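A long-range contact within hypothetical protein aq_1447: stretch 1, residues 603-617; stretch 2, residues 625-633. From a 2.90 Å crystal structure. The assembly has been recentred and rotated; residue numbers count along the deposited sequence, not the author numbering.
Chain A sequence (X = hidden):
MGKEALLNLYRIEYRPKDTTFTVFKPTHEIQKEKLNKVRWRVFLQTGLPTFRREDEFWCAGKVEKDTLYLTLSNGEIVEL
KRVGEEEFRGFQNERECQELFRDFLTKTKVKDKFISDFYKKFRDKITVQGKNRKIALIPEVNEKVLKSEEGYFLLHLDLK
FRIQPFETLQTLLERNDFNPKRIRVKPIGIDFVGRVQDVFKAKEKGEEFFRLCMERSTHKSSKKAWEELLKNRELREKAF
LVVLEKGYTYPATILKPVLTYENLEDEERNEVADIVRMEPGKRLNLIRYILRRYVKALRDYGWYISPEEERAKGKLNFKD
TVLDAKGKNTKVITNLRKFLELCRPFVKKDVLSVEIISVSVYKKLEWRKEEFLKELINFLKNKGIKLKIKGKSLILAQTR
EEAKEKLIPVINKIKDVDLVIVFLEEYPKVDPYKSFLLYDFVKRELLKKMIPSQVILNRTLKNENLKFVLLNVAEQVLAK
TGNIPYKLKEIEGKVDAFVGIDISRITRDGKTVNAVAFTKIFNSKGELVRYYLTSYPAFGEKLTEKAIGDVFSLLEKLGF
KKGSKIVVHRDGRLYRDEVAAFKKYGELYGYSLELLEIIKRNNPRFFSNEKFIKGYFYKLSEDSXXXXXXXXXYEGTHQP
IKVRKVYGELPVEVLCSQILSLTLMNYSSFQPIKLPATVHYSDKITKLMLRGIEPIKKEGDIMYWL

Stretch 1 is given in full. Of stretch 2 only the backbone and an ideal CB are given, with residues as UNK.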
# COMPACT_ATOMS: atom_id res chain seq x y z
N ASN A 603 -6.72 2.09 5.68
CA ASN A 603 -7.71 3.16 5.76
C ASN A 603 -9.01 2.73 6.43
O ASN A 603 -9.22 1.53 6.67
CB ASN A 603 -7.98 3.63 4.32
CG ASN A 603 -6.78 4.24 3.68
OD1 ASN A 603 -6.05 5.05 4.28
ND2 ASN A 603 -6.54 3.85 2.44
N PRO A 604 -9.85 3.70 6.85
CA PRO A 604 -11.12 3.35 7.48
C PRO A 604 -12.05 2.82 6.40
O PRO A 604 -12.18 3.44 5.33
CB PRO A 604 -11.61 4.69 8.01
CG PRO A 604 -10.36 5.39 8.34
CD PRO A 604 -9.52 5.12 7.14
N ARG A 605 -12.62 1.65 6.65
CA ARG A 605 -13.51 0.99 5.71
C ARG A 605 -14.93 1.56 5.72
O ARG A 605 -15.22 2.44 6.52
CB ARG A 605 -13.48 -0.53 5.94
CG ARG A 605 -12.13 -1.20 5.55
CD ARG A 605 -12.29 -2.70 5.23
NE ARG A 605 -11.19 -3.52 5.73
CZ ARG A 605 -11.06 -3.93 7.00
NH1 ARG A 605 -11.99 -3.59 7.90
NH2 ARG A 605 -10.00 -4.61 7.39
N PHE A 606 -15.71 1.18 4.70
CA PHE A 606 -17.12 1.59 4.56
C PHE A 606 -17.97 0.33 4.70
O PHE A 606 -17.73 -0.69 4.02
CB PHE A 606 -17.43 2.18 3.19
CG PHE A 606 -16.91 3.58 2.98
CD1 PHE A 606 -15.86 3.81 2.09
CD2 PHE A 606 -17.52 4.69 3.59
CE1 PHE A 606 -15.43 5.14 1.80
CE2 PHE A 606 -17.08 6.03 3.29
CZ PHE A 606 -16.04 6.24 2.40
N PHE A 607 -18.95 0.40 5.60
CA PHE A 607 -19.84 -0.72 5.86
C PHE A 607 -21.25 -0.23 5.53
O PHE A 607 -21.70 0.78 6.08
CB PHE A 607 -19.77 -1.16 7.33
CG PHE A 607 -18.37 -1.40 7.85
CD1 PHE A 607 -17.74 -0.45 8.69
CD2 PHE A 607 -17.65 -2.56 7.50
CE1 PHE A 607 -16.41 -0.66 9.17
CE2 PHE A 607 -16.32 -2.79 7.97
CZ PHE A 607 -15.69 -1.85 8.80
N SER A 608 -21.87 -0.90 4.57
CA SER A 608 -23.23 -0.64 4.10
C SER A 608 -23.59 -1.68 3.06
O SER A 608 -22.70 -2.31 2.48
CB SER A 608 -23.36 0.74 3.49
OG SER A 608 -22.29 0.97 2.62
N ASN A 609 -24.89 -1.77 2.78
CA ASN A 609 -25.46 -2.73 1.85
C ASN A 609 -25.78 -2.17 0.47
O ASN A 609 -26.28 -2.87 -0.42
CB ASN A 609 -26.70 -3.34 2.50
CG ASN A 609 -26.38 -3.95 3.86
OD1 ASN A 609 -25.79 -5.03 3.95
ND2 ASN A 609 -26.71 -3.22 4.93
N GLU A 610 -25.37 -0.92 0.28
CA GLU A 610 -25.55 -0.14 -0.93
C GLU A 610 -24.99 -0.74 -2.23
O GLU A 610 -25.61 -0.59 -3.30
CB GLU A 610 -24.92 1.24 -0.66
CG GLU A 610 -24.97 2.25 -1.79
CD GLU A 610 -26.37 2.74 -2.08
OE1 GLU A 610 -27.03 3.26 -1.14
OE2 GLU A 610 -26.79 2.60 -3.25
N LYS A 611 -23.82 -1.39 -2.15
CA LYS A 611 -23.12 -2.01 -3.29
C LYS A 611 -22.74 -1.09 -4.47
O LYS A 611 -22.04 -1.52 -5.38
CB LYS A 611 -23.81 -3.32 -3.76
CG LYS A 611 -23.69 -4.51 -2.76
CD LYS A 611 -24.58 -5.71 -3.14
CE LYS A 611 -25.33 -6.27 -1.92
NZ LYS A 611 -26.14 -7.53 -2.20
N PHE A 612 -23.17 0.18 -4.41
CA PHE A 612 -22.87 1.22 -5.41
C PHE A 612 -22.24 2.45 -4.72
O PHE A 612 -22.56 3.62 -4.99
CB PHE A 612 -24.11 1.62 -6.18
CG PHE A 612 -24.29 0.83 -7.43
CD1 PHE A 612 -25.10 -0.33 -7.44
CD2 PHE A 612 -23.59 1.20 -8.61
CE1 PHE A 612 -25.23 -1.12 -8.60
CE2 PHE A 612 -23.69 0.42 -9.80
CZ PHE A 612 -24.51 -0.75 -9.79
N ILE A 613 -21.24 2.11 -3.92
CA ILE A 613 -20.47 2.99 -3.08
C ILE A 613 -19.45 3.95 -3.76
O ILE A 613 -19.01 4.93 -3.14
CB ILE A 613 -19.94 2.09 -1.89
CG1 ILE A 613 -21.11 1.82 -0.95
CG2 ILE A 613 -18.84 2.71 -1.07
CD1 ILE A 613 -20.99 0.58 -0.15
N LYS A 614 -19.15 3.74 -5.05
CA LYS A 614 -18.19 4.61 -5.75
C LYS A 614 -18.63 6.06 -5.66
O LYS A 614 -19.72 6.41 -6.14
CB LYS A 614 -18.02 4.22 -7.22
CG LYS A 614 -17.06 5.12 -7.97
CD LYS A 614 -16.70 4.59 -9.32
CE LYS A 614 -15.56 5.41 -9.92
NZ LYS A 614 -15.07 4.98 -11.26
N GLY A 615 -17.79 6.85 -4.97
CA GLY A 615 -18.00 8.28 -4.76
C GLY A 615 -18.25 8.63 -3.29
O GLY A 615 -18.26 9.81 -2.90
N TYR A 616 -18.44 7.60 -2.48
CA TYR A 616 -18.68 7.79 -1.07
C TYR A 616 -17.51 8.37 -0.32
O TYR A 616 -16.36 7.96 -0.56
CB TYR A 616 -19.11 6.48 -0.44
CG TYR A 616 -20.58 6.19 -0.64
CD1 TYR A 616 -21.25 6.49 -1.87
CD2 TYR A 616 -21.31 5.60 0.39
CE1 TYR A 616 -22.63 6.20 -2.05
CE2 TYR A 616 -22.69 5.30 0.24
CZ TYR A 616 -23.35 5.60 -0.98
OH TYR A 616 -24.70 5.32 -1.05
N PHE A 617 -17.80 9.29 0.61
CA PHE A 617 -16.76 9.97 1.38
C PHE A 617 -16.99 10.43 2.81
O PHE A 617 -18.10 10.76 3.21
CB PHE A 617 -16.22 11.16 0.56
CG PHE A 617 -17.18 12.35 0.45
CD1 PHE A 617 -16.85 13.57 1.06
CD2 PHE A 617 -18.35 12.28 -0.34
CE1 PHE A 617 -17.66 14.72 0.90
CE2 PHE A 617 -19.18 13.42 -0.52
CZ PHE A 617 -18.83 14.65 0.11
N UNK A 625 -9.48 13.09 2.79
CA UNK A 625 -10.79 12.47 2.54
C UNK A 625 -10.64 10.97 2.38
O UNK A 625 -9.79 10.50 1.60
CB UNK A 625 -11.45 13.07 1.30
N UNK A 626 -11.53 10.22 3.04
CA UNK A 626 -11.56 8.76 2.92
C UNK A 626 -12.58 8.62 1.80
O UNK A 626 -13.71 9.07 1.91
CB UNK A 626 -11.93 8.02 4.21
N UNK A 627 -12.13 8.02 0.70
CA UNK A 627 -12.93 7.93 -0.50
C UNK A 627 -13.14 6.54 -1.07
O UNK A 627 -12.19 5.77 -1.22
CB UNK A 627 -12.29 8.80 -1.58
N UNK A 628 -14.37 6.29 -1.53
CA UNK A 628 -14.69 5.04 -2.17
C UNK A 628 -14.50 5.26 -3.69
O UNK A 628 -15.29 5.99 -4.32
CB UNK A 628 -16.11 4.58 -1.82
N UNK A 629 -13.45 4.63 -4.24
CA UNK A 629 -13.10 4.74 -5.65
C UNK A 629 -13.72 3.76 -6.62
O UNK A 629 -13.56 3.92 -7.84
CB UNK A 629 -11.58 4.62 -5.78
N UNK A 630 -14.34 2.71 -6.09
CA UNK A 630 -14.96 1.65 -6.89
C UNK A 630 -16.12 1.01 -6.11
O UNK A 630 -16.10 1.01 -4.88
CB UNK A 630 -13.92 0.59 -7.27
N UNK A 631 -17.08 0.44 -6.84
CA UNK A 631 -18.27 -0.23 -6.28
C UNK A 631 -17.92 -1.60 -5.68
O UNK A 631 -16.98 -2.26 -6.14
CB UNK A 631 -19.34 -0.40 -7.36
N UNK A 632 -18.67 -2.03 -4.65
CA UNK A 632 -18.44 -3.33 -3.99
C UNK A 632 -18.85 -4.48 -4.90
O UNK A 632 -20.05 -4.70 -5.11
CB UNK A 632 -19.21 -3.41 -2.67
N UNK A 633 -17.86 -5.19 -5.46
CA UNK A 633 -18.14 -6.32 -6.35
C UNK A 633 -18.05 -7.66 -5.60
O UNK A 633 -19.05 -8.40 -5.53
CB UNK A 633 -17.17 -6.31 -7.53

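Stretch 2 enters as a β-strand antiparallel to the end of stretch 1, then runs on as an irregular segment past the type II turn from Ile-613 to Tyr-616. Position 625 has extended backbone angles, and its CA-to-CB bond points toward stretch 1, where the ideal CB lies 5.2 Å from Phe-617 CB. The space left suits a medium apolar side chain, valine, isoleucine or leucine. The residue is Val-625, in the t rotamer, whose CG1 packs 3.7 Å from Phe-617 CB.

At position 626 the CB again points toward stretch 1, now into the area between Pro-604 and Phe-606; the ideal CB is 4.7 Å from Pro-604 O and 4.8 Å from Phe-606 CZ. These distances leave room for a branched or long aliphatic chain, so isoleucine, leucine, valine or methionine would fit. Ile-626 fills the gap: its CD1 lies 3.8 Å from Pro-604 CG, and its CG2 is 4.2 Å from Phe-606 CE1. The backbone contributes as well, for Ile-626 O receives a CA-H...O contact from Phe-617 CA at 3.2 Å and sits at the edge of the Phe-606 ring.

Position 627 pairs with Phe-617 as a non-hydrogen-bonded antiparallel bridge, CA to CA 4.7 Å, and the two side chains share one face of the sheet. An apolar residue, β-branched or not, would suit a neighbour of Phe-617. The end of the Leu-627 side chain comes nearer to stretch 1, with CD1 4.0 Å from Phe-617 CB.

Position 628 is the most restricted. Its ideal CB stands only 3.2 Å from Ile-613 O, 3.6 Å from Tyr-616 O and 3.7 Å from Phe-606 CE1, so a small residue is expected, alanine or perhaps glycine. It is Ala-628, and its methyl group packs against Ile-613 CG2, 3.5 Å from CB. The backbone clasps the turn at both its polar groups: Ala-628 N donates to Tyr-616 O at 2.8 Å, and Gly-615 N donates to Ala-628 O at 2.7 Å.

At positions 629 and 630 the CB points away; stretch 1 sets little limit on either, and many side chains would be compatible with it. They are Thr-629, whose O lies 3.2 Å from Lys-614 CE, and Tyr-630, whose side chain comes no nearer than 5.3 Å to stretch 1, at the approach of CB to Lys-614 CD.

The CB of 631 points sideways, 3.5 Å from Lys-611 O and close to the backbone of Phe-612 and Ile-613. The backbone N of Lys-614, which has no acceptor within stretch 1, would favour a short acceptor nearby, such as asparagine, aspartate or serine. Asn-631 brings its end nearer, and Lys-614 N makes a weak hydrogen bond to OD1 at 3.4 Å.

Position 632 points toward stretch 1, with its ideal CB 4.2 Å from Lys-611 CA and 5.0 Å from Ile-613 CD1. A long, flexible side chain, polar or aliphatic, could lie along this surface. Gln-632 does so in an extended course past Ile-613, although it is poorly ordered.

At 633 the CB points away and almost any residue would do; Val-633 makes no contact with stretch 1.

Stretch 2 (625-633) VILATYNQV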
# COMPACT_ATOMS: atom_id res chain seq x y z
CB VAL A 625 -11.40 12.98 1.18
CG1 VAL A 625 -12.67 12.21 0.78
CG2 VAL A 625 -11.69 14.45 1.23
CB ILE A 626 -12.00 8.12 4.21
CG1 ILE A 626 -10.95 8.43 5.26
CG2 ILE A 626 -12.14 6.62 4.04
CD1 ILE A 626 -11.54 8.63 6.65
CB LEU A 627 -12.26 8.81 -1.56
CG LEU A 627 -12.94 9.05 -2.89
CD1 LEU A 627 -14.24 9.79 -2.61
CD2 LEU A 627 -12.03 9.82 -3.89
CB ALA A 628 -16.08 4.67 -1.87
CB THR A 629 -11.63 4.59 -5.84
OG1 THR A 629 -11.14 3.55 -4.97
CG2 THR A 629 -10.95 5.90 -5.57
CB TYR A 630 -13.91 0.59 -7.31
CG TYR A 630 -13.35 -0.32 -6.20
CD1 TYR A 630 -13.59 -1.70 -6.22
CD2 TYR A 630 -12.52 0.20 -5.18
CE1 TYR A 630 -13.03 -2.57 -5.25
CE2 TYR A 630 -11.95 -0.66 -4.20
CZ TYR A 630 -12.20 -2.05 -4.24
OH TYR A 630 -11.61 -2.91 -3.34
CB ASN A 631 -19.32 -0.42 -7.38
CG ASN A 631 -19.54 0.83 -8.23
OD1 ASN A 631 -19.99 1.84 -7.73
ND2 ASN A 631 -19.24 0.73 -9.52
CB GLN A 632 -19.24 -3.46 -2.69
CG GLN A 632 -18.92 -2.51 -1.56
CD GLN A 632 -19.68 -2.84 -0.28
OE1 GLN A 632 -20.91 -2.69 -0.20
NE2 GLN A 632 -18.96 -3.29 0.74
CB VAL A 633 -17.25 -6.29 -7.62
CG1 VAL A 633 -17.55 -7.46 -8.54
CG2 VAL A 633 -17.52 -5.01 -8.39
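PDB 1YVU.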